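PDB 6Z16: multisubunit Na+/H+ antiporter, D subunit from Anoxybacillus flavithermus, which probably takes part in Na+/H+ exchange across the cell membrane as one subunit of the multisubunit Mrp-type antiporter. Local coordinates for residues L192-N197 and L262-H266; G220-P224 and L278-T282; Q332-K337 and L378-G382; S360-Y366 and G436-V442. All coordinates share one frame; numbering follows the deposited sequence.

Interaction 1 of 4, residues L192-N197 and L262-H266; sequences LADRIN and LLFTH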
loop_
_atom_site.group_PDB
_atom_site.type_symbol
_atom_site.label_atom_id
_atom_site.label_comp_id
_atom_site.label_asym_id
_atom_site.label_seq_id
_atom_site.Cartn_x
_atom_site.Cartn_y
_atom_site.Cartn_z
ATOM N N LEU D 192 52.941 6.138 20.609
ATOM C CA LEU D 192 53.817 7.097 19.952
ATOM C C LEU D 192 55.063 7.387 20.771
ATOM O O LEU D 192 56.064 7.795 20.190
ATOM C CB LEU D 192 53.086 8.399 19.597
ATOM C CG LEU D 192 52.582 9.511 20.506
ATOM C CD1 LEU D 192 53.611 10.576 20.681
ATOM C CD2 LEU D 192 51.348 10.114 19.901
ATOM N N ALA D 193 55.048 7.147 22.084
ATOM C CA ALA D 193 56.291 7.188 22.849
ATOM C C ALA D 193 57.238 6.080 22.412
ATOM O O ALA D 193 58.444 6.309 22.249
ATOM C CB ALA D 193 55.994 7.087 24.342
ATOM N N ASP D 194 56.695 4.885 22.174
ATOM C CA ASP D 194 57.497 3.781 21.650
ATOM C C ASP D 194 58.006 4.083 20.242
ATOM O O ASP D 194 59.158 3.776 19.904
ATOM C CB ASP D 194 56.664 2.499 21.663
ATOM C CG ASP D 194 57.498 1.242 21.482
ATOM O OD1 ASP D 194 58.738 1.331 21.373
ATOM O OD2 ASP D 194 56.901 0.146 21.450
ATOM N N ARG D 195 57.172 4.714 19.416
ATOM C CA ARG D 195 57.590 5.008 18.050
ATOM C C ARG D 195 58.617 6.133 17.989
ATOM O O ARG D 195 59.534 6.082 17.164
ATOM C CB ARG D 195 56.386 5.342 17.178
ATOM C CG ARG D 195 55.587 4.125 16.776
ATOM C CD ARG D 195 54.535 4.469 15.749
ATOM N NE ARG D 195 53.905 3.272 15.213
ATOM C CZ ARG D 195 53.015 3.275 14.234
ATOM N NH1 ARG D 195 52.665 4.415 13.666
ATOM N NH2 ARG D 195 52.504 2.136 13.806
ATOM N N ILE D 196 58.476 7.158 18.834
ATOM C CA ILE D 196 59.484 8.209 18.927
ATOM C C ILE D 196 60.802 7.647 19.449
ATOM O O ILE D 196 61.876 7.981 18.937
ATOM C CB ILE D 196 58.956 9.368 19.792
ATOM C CG1 ILE D 196 57.914 10.178 19.031
ATOM C CG2 ILE D 196 60.058 10.282 20.264
ATOM C CD1 ILE D 196 57.233 11.210 19.883
ATOM N N ASN D 197 60.749 6.738 20.423
ATOM C CA ASN D 197 61.987 6.109 20.868
ATOM C C ASN D 197 62.553 5.111 19.862
ATOM O O ASN D 197 63.702 4.689 20.022
ATOM C CB ASN D 197 61.774 5.425 22.215
ATOM C CG ASN D 197 61.582 6.415 23.339
ATOM O OD1 ASN D 197 62.261 7.438 23.400
ATOM N ND2 ASN D 197 60.656 6.119 24.241
ATOM N N LEU D 262 57.575 11.413 29.205
ATOM C CA LEU D 262 57.045 10.257 28.495
ATOM C C LEU D 262 57.448 10.209 27.032
ATOM O O LEU D 262 57.922 9.170 26.557
ATOM C CB LEU D 262 55.517 10.239 28.609
ATOM C CG LEU D 262 54.817 9.096 27.885
ATOM C CD1 LEU D 262 55.276 7.760 28.415
ATOM C CD2 LEU D 262 53.340 9.257 28.061
ATOM N N LEU D 263 57.272 11.303 26.297
ATOM C CA LEU D 263 57.366 11.257 24.844
ATOM C C LEU D 263 58.782 11.544 24.359
ATOM O O LEU D 263 59.399 10.711 23.690
ATOM C CB LEU D 263 56.375 12.252 24.236
ATOM C CG LEU D 263 54.919 12.018 24.641
ATOM C CD1 LEU D 263 53.995 13.064 24.045
ATOM C CD2 LEU D 263 54.477 10.618 24.282
ATOM N N PHE D 264 59.311 12.712 24.703
ATOM C CA PHE D 264 60.557 13.211 24.136
ATOM C C PHE D 264 61.674 13.008 25.150
ATOM O O PHE D 264 61.848 13.811 26.068
ATOM C CB PHE D 264 60.404 14.675 23.746
ATOM C CG PHE D 264 59.287 14.920 22.779
ATOM C CD1 PHE D 264 59.404 14.558 21.451
ATOM C CD2 PHE D 264 58.118 15.518 23.200
ATOM C CE1 PHE D 264 58.368 14.777 20.568
ATOM C CE2 PHE D 264 57.079 15.744 22.319
ATOM C CZ PHE D 264 57.206 15.372 21.004
ATOM N N THR D 265 62.435 11.931 24.981
ATOM C CA THR D 265 63.559 11.619 25.853
ATOM C C THR D 265 64.907 11.640 25.149
ATOM O O THR D 265 65.902 11.995 25.780
ATOM C CB THR D 265 63.378 10.239 26.507
ATOM O OG1 THR D 265 63.376 9.225 25.499
ATOM C CG2 THR D 265 62.072 10.177 27.287
ATOM N N HIS D 266 64.971 11.256 23.877
ATOM C CA HIS D 266 66.202 11.393 23.112
ATOM C C HIS D 266 66.486 12.856 22.803
ATOM O O HIS D 266 65.564 13.662 22.635
ATOM C CB HIS D 266 66.118 10.610 21.807
ATOM C CG HIS D 266 66.207 9.130 21.980
ATOM N ND1 HIS D 266 65.113 8.348 22.275
ATOM C CD2 HIS D 266 67.256 8.284 21.870
ATOM C CE1 HIS D 266 65.489 7.084 22.357
ATOM N NE2 HIS D 266 66.784 7.018 22.113
#

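Interaction 2 of 4, residues G220-P224 and L278-T282; sequences GAIFP and LALGT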
loop_
_atom_site.group_PDB
_atom_site.type_symbol
_atom_site.label_atom_id
_atom_site.label_comp_id
_atom_site.label_asym_id
_atom_site.label_seq_id
_atom_site.Cartn_x
_atom_site.Cartn_y
_atom_site.Cartn_z
ATOM N N GLY D 220 49.648 27.343 30.267
ATOM C CA GLY D 220 50.130 27.804 31.552
ATOM C C GLY D 220 51.264 28.782 31.339
ATOM O O GLY D 220 52.259 28.449 30.704
ATOM N N ALA D 221 51.120 29.982 31.903
ATOM C CA ALA D 221 51.852 31.168 31.453
ATOM C C ALA D 221 53.347 31.066 31.744
ATOM O O ALA D 221 53.780 31.208 32.890
ATOM C CB ALA D 221 51.272 32.407 32.118
ATOM N N ILE D 222 54.128 30.840 30.693
ATOM C CA ILE D 222 55.579 30.863 30.744
ATOM C C ILE D 222 56.019 32.190 30.132
ATOM O O ILE D 222 55.279 32.824 29.389
ATOM C CB ILE D 222 56.170 29.643 29.982
ATOM C CG1 ILE D 222 55.518 28.356 30.456
ATOM C CG2 ILE D 222 57.649 29.449 30.208
ATOM C CD1 ILE D 222 55.669 28.094 31.911
ATOM N N PHE D 223 57.202 32.665 30.500
ATOM C CA PHE D 223 57.861 33.675 29.687
ATOM C C PHE D 223 58.392 33.021 28.412
ATOM O O PHE D 223 58.971 31.933 28.473
ATOM C CB PHE D 223 59.009 34.319 30.470
ATOM C CG PHE D 223 59.765 35.369 29.707
ATOM C CD1 PHE D 223 59.256 36.652 29.577
ATOM C CD2 PHE D 223 60.990 35.075 29.124
ATOM C CE1 PHE D 223 59.947 37.617 28.878
ATOM C CE2 PHE D 223 61.682 36.033 28.422
ATOM C CZ PHE D 223 61.162 37.306 28.299
ATOM N N PRO D 224 58.230 33.658 27.240
ATOM C CA PRO D 224 57.570 34.924 26.920
ATOM C C PRO D 224 56.168 34.747 26.353
ATOM O O PRO D 224 55.831 35.352 25.341
ATOM C CB PRO D 224 58.486 35.521 25.864
ATOM C CG PRO D 224 58.979 34.336 25.141
ATOM C CD PRO D 224 59.103 33.224 26.137
ATOM N N LEU D 278 63.699 29.323 29.905
ATOM C CA LEU D 278 62.327 29.826 29.957
ATOM C C LEU D 278 61.814 29.896 31.392
ATOM O O LEU D 278 61.107 30.843 31.762
ATOM C CB LEU D 278 61.406 28.956 29.103
ATOM C CG LEU D 278 61.626 28.944 27.590
ATOM C CD1 LEU D 278 60.730 27.915 26.939
ATOM C CD2 LEU D 278 61.418 30.313 26.975
ATOM N N ALA D 279 62.204 28.927 32.226
ATOM C CA ALA D 279 61.797 28.932 33.626
ATOM C C ALA D 279 62.447 30.067 34.403
ATOM O O ALA D 279 61.792 30.693 35.249
ATOM C CB ALA D 279 62.139 27.594 34.264
ATOM N N LEU D 280 63.735 30.335 34.146
ATOM C CA LEU D 280 64.402 31.457 34.810
ATOM C C LEU D 280 63.761 32.784 34.436
ATOM O O LEU D 280 63.530 33.635 35.307
ATOM C CB LEU D 280 65.891 31.478 34.472
ATOM C CG LEU D 280 66.752 30.348 35.030
ATOM C CD1 LEU D 280 68.179 30.469 34.525
ATOM C CD2 LEU D 280 66.704 30.329 36.545
ATOM N N GLY D 281 63.430 32.960 33.151
ATOM C CA GLY D 281 62.712 34.155 32.742
ATOM C C GLY D 281 61.337 34.275 33.368
ATOM O O GLY D 281 60.907 35.380 33.720
ATOM N N THR D 282 60.654 33.142 33.562
ATOM C CA THR D 282 59.325 33.151 34.172
ATOM C C THR D 282 59.389 33.581 35.633
ATOM O O THR D 282 58.578 34.402 36.086
ATOM C CB THR D 282 58.700 31.765 34.065
ATOM O OG1 THR D 282 58.820 31.294 32.722
ATOM C CG2 THR D 282 57.237 31.830 34.421
#

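Interaction 3 of 4, residues Q332-K337 and L378-G382; sequences QDMVMK and LSLAG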
loop_
_atom_site.group_PDB
_atom_site.type_symbol
_atom_site.label_atom_id
_atom_site.label_comp_id
_atom_site.label_asym_id
_atom_site.label_seq_id
_atom_site.Cartn_x
_atom_site.Cartn_y
_atom_site.Cartn_z
ATOM N N GLN D 332 50.796 21.660 46.652
ATOM C CA GLN D 332 50.581 22.708 47.642
ATOM C C GLN D 332 50.334 24.057 46.983
ATOM O O GLN D 332 49.615 24.887 47.544
ATOM C CB GLN D 332 51.755 22.786 48.627
ATOM C CG GLN D 332 53.076 23.341 48.105
ATOM C CD GLN D 332 53.184 24.855 48.256
ATOM O OE1 GLN D 332 52.589 25.444 49.157
ATOM N NE2 GLN D 332 53.928 25.488 47.363
ATOM N N ASP D 333 50.861 24.280 45.774
ATOM C CA ASP D 333 50.670 25.576 45.147
ATOM C C ASP D 333 49.282 25.726 44.552
ATOM O O ASP D 333 48.736 26.833 44.585
ATOM C CB ASP D 333 51.735 25.812 44.084
ATOM C CG ASP D 333 51.696 27.219 43.543
ATOM O OD1 ASP D 333 51.999 28.156 44.310
ATOM O OD2 ASP D 333 51.390 27.393 42.348
ATOM N N MET D 334 48.702 24.638 44.023
ATOM C CA MET D 334 47.289 24.655 43.635
ATOM C C MET D 334 46.401 25.057 44.807
ATOM O O MET D 334 45.620 26.030 44.715
ATOM C CB MET D 334 46.873 23.277 43.125
ATOM C CG MET D 334 47.510 22.856 41.830
ATOM S SD MET D 334 47.132 21.149 41.422
ATOM C CE MET D 334 45.396 21.276 41.018
ATOM N N VAL D 335 46.564 24.345 45.937
ATOM C CA VAL D 335 45.746 24.612 47.124
ATOM C C VAL D 335 45.966 26.037 47.634
ATOM O O VAL D 335 45.008 26.760 47.951
ATOM C CB VAL D 335 46.047 23.564 48.212
ATOM C CG1 VAL D 335 45.295 23.874 49.485
ATOM C CG2 VAL D 335 45.703 22.172 47.717
ATOM N N MET D 336 47.216 26.495 47.613
ATOM C CA MET D 336 47.575 27.764 48.225
ATOM C C MET D 336 47.104 28.951 47.396
ATOM O O MET D 336 46.672 29.965 47.957
ATOM C CB MET D 336 49.086 27.810 48.426
ATOM C CG MET D 336 49.560 28.892 49.357
ATOM S SD MET D 336 48.847 28.613 50.975
ATOM C CE MET D 336 49.611 27.051 51.367
ATOM N N LYS D 337 47.163 28.848 46.065
ATOM C CA LYS D 337 46.702 29.962 45.246
ATOM C C LYS D 337 45.188 30.087 45.266
ATOM O O LYS D 337 44.670 31.219 45.273
ATOM C CB LYS D 337 47.216 29.833 43.818
ATOM C CG LYS D 337 48.712 29.915 43.759
ATOM C CD LYS D 337 49.214 31.280 44.148
ATOM C CE LYS D 337 50.698 31.214 44.369
ATOM N NZ LYS D 337 51.393 30.736 43.164
ATOM N N LEU D 378 53.095 33.030 55.167
ATOM C CA LEU D 378 54.309 32.306 55.531
ATOM C C LEU D 378 54.340 30.907 54.932
ATOM O O LEU D 378 55.421 30.362 54.700
ATOM C CB LEU D 378 54.448 32.219 57.045
ATOM C CG LEU D 378 54.612 33.509 57.831
ATOM C CD1 LEU D 378 54.684 33.151 59.288
ATOM C CD2 LEU D 378 55.844 34.262 57.396
ATOM N N SER D 379 53.178 30.309 54.676
ATOM C CA SER D 379 53.159 29.018 54.005
ATOM C C SER D 379 53.403 29.151 52.511
ATOM O O SER D 379 53.926 28.221 51.889
ATOM C CB SER D 379 51.828 28.325 54.261
ATOM O OG SER D 379 50.775 29.095 53.725
ATOM N N LEU D 380 53.017 30.286 51.926
ATOM C CA LEU D 380 53.344 30.550 50.531
ATOM C C LEU D 380 54.844 30.721 50.341
ATOM O O LEU D 380 55.408 30.225 49.358
ATOM C CB LEU D 380 52.611 31.798 50.050
ATOM C CG LEU D 380 52.857 32.097 48.575
ATOM C CD1 LEU D 380 52.257 30.998 47.722
ATOM C CD2 LEU D 380 52.356 33.454 48.161
ATOM N N ALA D 381 55.501 31.412 51.279
ATOM C CA ALA D 381 56.930 31.682 51.138
ATOM C C ALA D 381 57.768 30.411 51.215
ATOM O O ALA D 381 58.690 30.230 50.415
ATOM C CB ALA D 381 57.387 32.664 52.204
ATOM N N GLY D 382 57.465 29.519 52.154
ATOM C CA GLY D 382 58.231 28.294 52.289
ATOM C C GLY D 382 58.933 28.125 53.624
ATOM O O GLY D 382 60.000 27.513 53.696
#

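Interaction 4 of 4, residues S360-Y366 and G436-V442; sequences SGLITSY and GFEQKQV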
loop_
_atom_site.group_PDB
_atom_site.type_symbol
_atom_site.label_atom_id
_atom_site.label_comp_id
_atom_site.label_asym_id
_atom_site.label_seq_id
_atom_site.Cartn_x
_atom_site.Cartn_y
_atom_site.Cartn_z
ATOM N N SER D 360 43.813 50.499 56.466
ATOM C CA SER D 360 44.725 49.932 57.447
ATOM C C SER D 360 43.960 49.646 58.729
ATOM O O SER D 360 42.935 50.271 59.006
ATOM C CB SER D 360 45.904 50.869 57.726
ATOM O OG SER D 360 45.459 52.085 58.300
ATOM N N GLY D 361 44.468 48.695 59.502
ATOM C CA GLY D 361 43.928 48.433 60.819
ATOM C C GLY D 361 42.851 47.372 60.873
ATOM O O GLY D 361 41.788 47.600 61.453
ATOM N N LEU D 362 43.115 46.201 60.298
ATOM C CA LEU D 362 42.126 45.135 60.261
ATOM C C LEU D 362 42.295 44.106 61.370
ATOM O O LEU D 362 41.356 43.349 61.628
ATOM C CB LEU D 362 42.170 44.411 58.913
ATOM C CG LEU D 362 41.792 45.068 57.585
ATOM C CD1 LEU D 362 42.151 44.124 56.464
ATOM C CD2 LEU D 362 40.331 45.392 57.516
ATOM N N ILE D 363 43.465 44.048 62.012
ATOM C CA ILE D 363 43.676 43.168 63.162
ATOM C C ILE D 363 42.800 43.582 64.336
ATOM O O ILE D 363 42.263 42.728 65.052
ATOM C CB ILE D 363 45.178 43.141 63.522
ATOM C CG1 ILE D 363 45.952 42.333 62.494
ATOM C CG2 ILE D 363 45.446 42.572 64.903
ATOM C CD1 ILE D 363 45.558 40.892 62.470
ATOM N N THR D 364 42.570 44.883 64.510
ATOM C CA THR D 364 41.738 45.357 65.611
ATOM C C THR D 364 40.264 45.009 65.448
ATOM O O THR D 364 39.503 45.175 66.406
ATOM C CB THR D 364 41.866 46.871 65.763
ATOM O OG1 THR D 364 41.299 47.517 64.618
ATOM C CG2 THR D 364 43.315 47.260 65.861
ATOM N N SER D 365 39.841 44.540 64.275
ATOM C CA SER D 365 38.455 44.179 64.035
ATOM C C SER D 365 38.264 42.792 63.453
ATOM O O SER D 365 37.161 42.250 63.575
ATOM C CB SER D 365 37.796 45.197 63.098
ATOM O OG SER D 365 37.761 46.476 63.698
ATOM N N TYR D 366 39.275 42.200 62.825
ATOM C CA TYR D 366 39.146 40.882 62.199
ATOM C C TYR D 366 40.383 40.052 62.523
ATOM O O TYR D 366 41.244 39.835 61.664
ATOM C CB TYR D 366 38.950 41.023 60.688
ATOM C CG TYR D 366 37.739 41.848 60.316
ATOM C CD1 TYR D 366 36.471 41.296 60.302
ATOM C CD2 TYR D 366 37.868 43.192 60.010
ATOM C CE1 TYR D 366 35.369 42.058 59.985
ATOM C CE2 TYR D 366 36.776 43.961 59.700
ATOM C CZ TYR D 366 35.532 43.390 59.684
ATOM O OH TYR D 366 34.445 44.157 59.363
ATOM N N GLY D 436 40.345 52.941 56.844
ATOM C CA GLY D 436 39.857 52.717 55.498
ATOM C C GLY D 436 38.470 52.139 55.336
ATOM O O GLY D 436 37.825 52.351 54.307
ATOM N N PHE D 437 37.991 51.419 56.341
ATOM C CA PHE D 437 36.840 50.547 56.193
ATOM C C PHE D 437 35.816 50.870 57.270
ATOM O O PHE D 437 36.049 51.689 58.160
ATOM C CB PHE D 437 37.277 49.076 56.237
ATOM C CG PHE D 437 37.827 48.629 57.569
ATOM C CD1 PHE D 437 39.141 48.897 57.928
ATOM C CD2 PHE D 437 37.054 47.871 58.428
ATOM C CE1 PHE D 437 39.642 48.483 59.140
ATOM C CE2 PHE D 437 37.559 47.438 59.634
ATOM C CZ PHE D 437 38.854 47.744 59.987
ATOM N N GLU D 438 34.661 50.223 57.167
ATOM C CA GLU D 438 33.571 50.357 58.119
ATOM C C GLU D 438 33.227 48.961 58.615
ATOM O O GLU D 438 33.361 47.989 57.866
ATOM C CB GLU D 438 32.357 51.042 57.466
ATOM C CG GLU D 438 31.159 51.287 58.371
ATOM C CD GLU D 438 31.437 52.291 59.468
ATOM O OE1 GLU D 438 32.292 53.178 59.268
ATOM O OE2 GLU D 438 30.795 52.192 60.534
ATOM N N GLN D 439 32.821 48.863 59.883
ATOM C CA GLN D 439 32.625 47.571 60.532
ATOM C C GLN D 439 31.465 46.806 59.910
ATOM O O GLN D 439 30.315 47.250 59.953
ATOM C CB GLN D 439 32.385 47.769 62.025
ATOM C CG GLN D 439 32.257 46.477 62.805
ATOM C CD GLN D 439 33.546 45.687 62.825
ATOM O OE1 GLN D 439 34.629 46.256 62.940
ATOM N NE2 GLN D 439 33.436 44.368 62.731
ATOM N N LYS D 440 31.781 45.651 59.331
ATOM C CA LYS D 440 30.808 44.822 58.635
ATOM C C LYS D 440 31.093 43.381 59.013
ATOM O O LYS D 440 32.203 42.895 58.786
ATOM C CB LYS D 440 30.901 45.027 57.117
ATOM C CG LYS D 440 29.826 44.330 56.281
ATOM C CD LYS D 440 30.289 43.002 55.685
ATOM C CE LYS D 440 31.309 43.200 54.592
ATOM N NZ LYS D 440 31.716 41.897 53.997
ATOM N N GLN D 441 30.102 42.706 59.583
ATOM C CA GLN D 441 30.273 41.325 60.013
ATOM C C GLN D 441 30.349 40.410 58.801
ATOM O O GLN D 441 29.397 40.327 58.020
ATOM C CB GLN D 441 29.118 40.900 60.918
ATOM C CG GLN D 441 29.041 41.613 62.261
ATOM C CD GLN D 441 28.318 42.946 62.182
ATOM O OE1 GLN D 441 27.614 43.228 61.213
ATOM N NE2 GLN D 441 28.490 43.773 63.206
ATOM N N VAL D 442 31.473 39.728 58.637
ATOM C CA VAL D 442 31.557 38.692 57.623
ATOM C C VAL D 442 30.834 37.446 58.117
ATOM O O VAL D 442 30.567 37.281 59.309
ATOM C CB VAL D 442 33.017 38.382 57.261
ATOM C CG1 VAL D 442 33.677 39.605 56.696
ATOM C CG2 VAL D 442 33.767 37.893 58.474
#

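Interaction 1 of 4, residues L192-N197 and L262-H266
A193 and L263 bring the backbones closest, with their CA atoms 4.7 Å apart, where a turn of helix 189-198 meets the last turn of helix 249-263. The chains then diverge as L262-H266 leaves its helix for a loop, and the CA atoms of N197 and H266 stand 7.1 Å apart. The small methyl of A193 permits this approach: its CB sits 3.8 Å from L263 CD2 and also faces the carbonyl of L262. L192 meets the same leucine branch, its CD1 3.7 Å from L263 CD2. With CG between the backbone N and the carbonyl carbon (chi1 71°), L192 swings that methyl across to its partner. One turn on, I196 divides its branches, CG2 against the L263 carbonyl and CD1 3.8 Å from F264 CE1, obliquely to the ring. I196 also packs on L205, and F264 on A209 and F212, which ties the apolar patch to helix 203-219. This is apolar packing of a helix on a helix end, within the antiporter-type transmembrane region of the family. At the outer end H266 ND1, at the edge of the imidazole, donates to N197 OD1 at 3.2 Å, but the bent N-H...O angle of 127° makes the bond weak, and the histidine is poorly ordered. Apolar packing at the buried end therefore probably holds the two segments together, with the polar pair contributing little.

Interaction 2 of 4, residues G220-P224 and L278-T282
T282 OG1 forms the close-knit centre of this contact, because it takes part in two hydrogen bonds. F223 N donates to T282 OG1 over 3.1 Å in a nearly straight bond of 165°, and the hydroxyl donates a hydrogen bond to L278 O one turn back. That carbonyl also accepts from T282 N, the two donors reaching it from opposite faces of its plane. Held beside the backbone N (chi1 -49°), OG1 faces the passing chain, while CG2 approaches A221 O. F223 CB fits tightly against the helix, 3.7 Å from G281 C, where a side chain on the glycine would run into the ring. I222 CG2 closes the buried flank, lying 3.9 Å from L278 CB, and the isoleucine continues onto V308 and I312 of helix 296-315. Replacing T282 by an alanine is likely to leave the amide of F223 without its acceptor and the chain less firmly fixed to the helix. G220-P224 follows the end of helix 203-219 within a predicted transmembrane span, consistent with the broken transmembrane helix known in antiporter-like subunits, here braced by helix 268-292. On the looser, partly exposed side the F223 ring leads away from the helix and has P224 CB over the centre of one face. P224 follows a cis peptide; its CD meets L278 CD2 at 3.8 Å, and it also packs on S623 of another antiporter chain.

Interaction 3 of 4, residues Q332-K337 and L378-G382
M336 and L380 have the nearest CA atoms of the two segments, yet these remain 6.8 Å apart, so side chains alone bridge the distance between helices 320-351 and 367-381. M336 leaves with CG anti to the backbone N (chi1 -165°), then bends twice; its CG lies 3.8 Å from L380 CD1 and its CE folds over to S379 OG at 3.3 Å. The serine hydroxyl bonds instead to carbonyls of its own helix, A376 O and I375 O. L380 CD1 touches both M336 CG and K337 CE; the K337 side chain crosses L380 at about a right angle, CE 3.7 Å from L380 CD1. Past that methylene, K337 NZ turns back to D333 OD1, forming a salt bridge of 2.9 Å on the oxygen's syn lone pair. D333 OD2 has a long, weak ion pair with K250. Q332 directs its OE1 to S387 OG, beyond G382, the first residue after helix 367-381; helix resumes at 390, consistent with the broken helix of this family. D333 and K337 pack on helix 296-315, M334 and V335 on helix 76-99, and L380 on V422 of helix 405-429, placing the contact deep within the membrane helix bundle.

Interaction 4 of 4, residues S360-Y366 and G436-V442
Y366 and F437 are brought together by different first torsions: Y366 CG stands beside the backbone N (chi1 -58°), while F437 CG lies between the backbone N and the carbonyl carbon (chi1 66°). The side chains run past each other in opposite directions, Y366 CE2 3.6 Å from F437 CE2; the ring pair is oblique, with planes 49° apart. L362 CD2 sits over one face of F437, 3.6 Å from the ring centroid, in a CH-pi contact. Carbonyls O of S360 and G361 meet the edge of that ring, and K434 adds a cation-pi contact. These two loops lie at one end of the membrane helix bundle: S360-Y366 leads from helix 320-351 into helix 367-381, with Y366 at the N-cap position, and G436-V442 joins helix 405-429 to helix 446-461. I350 of helix 320-351 underlies Y366, F437 and V442 alike. Y366 OH reaches past Q439 to donate to K440 O over 2.6 Å, from above the carbonyl plane. A phenylalanine in place of Y366 would probably keep the ring packing but leave K440 O without this donor and the loop less firmly held. The Q439 amide lies alongside the tyrosine, with Q439 NE2 3.5 Å from Y366 OH. Q439 OE1 takes a weak bond of 3.2 Å from S365 OG on the solvent side, while K440 NZ turns elsewhere, to S349 OG.

The four contacts are spread through a single helical bundle without touching one another. Interactions 1 and 2 alternate along the chain, about 25 Å apart between centres, and are linked by helices 203-219, 249-263 and 268-292. Interaction 3 follows them in sequence, about 19 Å from interaction 2 between centres, and lies nearest the middle of the chain. Interactions 3 and 4 again alternate, sharing helices 320-351, 367-381 and 405-429, with centres about 25 Å apart. Interactions 1 and 4 lie on opposite sides of the chain's centre, about 57 Å apart between centres. The contacts thus run from one end of the bundle to the other, each pinning a different pair of chain parts.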